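Local coordinates for protein 3-phosphoshikimate 1-carboxyvinyltransferase (Streptomyces sviceus, PDB 7M0O) that probably catalyses the transfer of the enolpyruvyl group of phosphoenolpyruvate to shikimate-3-phosphate, the sixth step of the pathway to chorismate, at residues T187-R192 against G249-D254. Sequence-based numbering, arbitrary orientation.
Sequences TLAMMR and GALQGD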
loop_
_atom_site.group_PDB
_atom_site.type_symbol
_atom_site.label_atom_id
_atom_site.label_comp_id
_atom_site.label_asym_id
_atom_site.label_seq_id
_atom_site.Cartn_x
_atom_site.Cartn_y
_atom_site.Cartn_z
ATOM N N THR A 187 -1.236 7.176 -7.263
ATOM C CA THR A 187 -0.038 7.731 -7.892
ATOM C C THR A 187 -0.321 9.117 -8.463
ATOM O O THR A 187 0.477 10.046 -8.289
ATOM C CB THR A 187 0.485 6.806 -8.990
ATOM O OG1 THR A 187 0.828 5.526 -8.447
ATOM C CG2 THR A 187 1.727 7.411 -9.651
ATOM N N LEU A 188 -1.475 9.289 -9.113
ATOM C CA LEU A 188 -1.767 10.585 -9.713
ATOM C C LEU A 188 -1.981 11.656 -8.650
ATOM O O LEU A 188 -1.555 12.801 -8.826
ATOM C CB LEU A 188 -2.981 10.481 -10.633
ATOM C CG LEU A 188 -2.836 9.511 -11.809
ATOM C CD1 LEU A 188 -3.993 9.669 -12.782
ATOM C CD2 LEU A 188 -1.520 9.709 -12.535
ATOM N N ALA A 189 -2.631 11.305 -7.535
ATOM C CA ALA A 189 -2.842 12.287 -6.479
ATOM C C ALA A 189 -1.521 12.716 -5.846
ATOM O O ALA A 189 -1.348 13.888 -5.481
ATOM C CB ALA A 189 -3.787 11.725 -5.420
ATOM N N MET A 190 -0.584 11.779 -5.687
ATOM C CA MET A 190 0.706 12.138 -5.104
ATOM C C MET A 190 1.497 13.032 -6.052
ATOM O O MET A 190 2.129 14.009 -5.623
ATOM C CB MET A 190 1.487 10.875 -4.735
ATOM C CG MET A 190 0.816 10.058 -3.610
ATOM S SD MET A 190 1.749 8.612 -3.075
ATOM C CE MET A 190 3.201 9.406 -2.362
ATOM N N MET A 191 1.456 12.732 -7.353
ATOM C CA MET A 191 2.096 13.612 -8.323
ATOM C C MET A 191 1.500 15.019 -8.266
ATOM O O MET A 191 2.227 16.011 -8.419
ATOM C CB MET A 191 1.987 13.005 -9.726
ATOM C CG MET A 191 2.808 11.705 -9.931
ATOM S SD MET A 191 2.519 10.880 -11.516
ATOM C CE MET A 191 3.212 12.100 -12.646
ATOM N N ARG A 192 0.186 15.128 -8.001
ATOM C CA ARG A 192 -0.440 16.446 -7.865
ATOM C C ARG A 192 0.093 17.183 -6.646
ATOM O O ARG A 192 0.320 18.398 -6.701
ATOM C CB ARG A 192 -1.968 16.322 -7.791
ATOM C CG ARG A 192 -2.648 16.041 -9.123
ATOM C CD ARG A 192 -4.166 16.236 -9.055
ATOM N NE ARG A 192 -4.828 15.157 -8.325
ATOM C CZ ARG A 192 -5.274 14.034 -8.885
ATOM N NH1 ARG A 192 -5.127 13.834 -10.190
ATOM N NH2 ARG A 192 -5.865 13.108 -8.141
ATOM N N GLY A 249 -8.919 14.086 3.643
ATOM C CA GLY A 249 -8.373 14.017 2.302
ATOM C C GLY A 249 -7.611 12.744 1.998
ATOM O O GLY A 249 -6.786 12.732 1.083
ATOM N N ALA A 250 -7.886 11.661 2.727
ATOM C CA ALA A 250 -7.037 10.480 2.650
ATOM C C ALA A 250 -7.102 9.820 1.283
ATOM O O ALA A 250 -8.169 9.702 0.671
ATOM C CB ALA A 250 -7.425 9.455 3.719
ATOM N N LEU A 251 -5.936 9.361 0.823
ATOM C CA LEU A 251 -5.829 8.717 -0.480
ATOM C C LEU A 251 -6.310 7.275 -0.469
ATOM O O LEU A 251 -6.744 6.778 -1.510
ATOM C CB LEU A 251 -4.381 8.765 -0.976
ATOM C CG LEU A 251 -3.757 10.150 -1.125
ATOM C CD1 LEU A 251 -2.495 10.070 -1.962
ATOM C CD2 LEU A 251 -4.758 11.139 -1.717
ATOM N N GLN A 252 -6.233 6.579 0.667
ATOM C CA GLN A 252 -6.546 5.157 0.708
ATOM C C GLN A 252 -8.043 4.937 0.880
ATOM O O GLN A 252 -8.629 5.405 1.858
ATOM C CB GLN A 252 -5.798 4.477 1.854
ATOM C CG GLN A 252 -4.282 4.445 1.661
ATOM C CD GLN A 252 -3.602 4.027 2.938
ATOM O OE1 GLN A 252 -3.381 2.836 3.186
ATOM N NE2 GLN A 252 -3.314 4.993 3.780
ATOM N N GLY A 253 -8.649 4.193 -0.058
ATOM C CA GLY A 253 -10.078 3.912 0.019
ATOM C C GLY A 253 -10.510 3.129 1.254
ATOM O O GLY A 253 -11.671 3.225 1.681
ATOM N N ASP A 254 -9.601 2.359 1.855
ATOM C CA ASP A 254 -10.056 1.533 2.971
ATOM C C ASP A 254 -10.362 2.341 4.223
ATOM O O ASP A 254 -10.944 1.774 5.155
ATOM C CB ASP A 254 -9.033 0.446 3.309
ATOM C CG ASP A 254 -9.096 -0.734 2.351
ATOM O OD1 ASP A 254 -9.958 -0.736 1.436
ATOM O OD2 ASP A 254 -8.259 -1.644 2.494
#
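Leu251 reaches out of its loop with both methyls forward and overlaps two consecutive residues of the helix, Ala189 and Met190. The fork of the leucine straddles the single methyl of Ala189, CD2 lying 3.9 Å and CD1 4.0 Å from Ala189 CB. CD1 also lies 3.7 Å from Met190 CG, so this one branch bridges the two helix residues while CD2 meets the alanine alone. The methionine meets the leucine at a slant, touching it through the middle of its chain. With chi1 at -66° its CG is anti to the carbonyl carbon, which presents that methylene to the loop; the chain then turns about the CG-SD bond (chi3 66°), which swings CE out of line with the extended part. No hydrogen bond crosses between 187-192 and 249-254: the contact is purely apolar, and its 108 Å² of buried surface rests on three side chains. The loop is held from elsewhere, as Glu220 accepts hydrogen bonds from Leu251 N and from Gln252 NE2. Met190 also packs on Arg13, a predicted 3-phosphoshikimate-binding residue, which places the contact close to the expected substrate site of this two-domain synthase. Around it, helix 8-20 receives Met190 through Ile10, Arg13, Ala14 and Leu17, while Tyr217 of strand 216-218 touches both Met190 and Leu251, so that the strand lies against both helix 182-193 and the loop before helix 257-263.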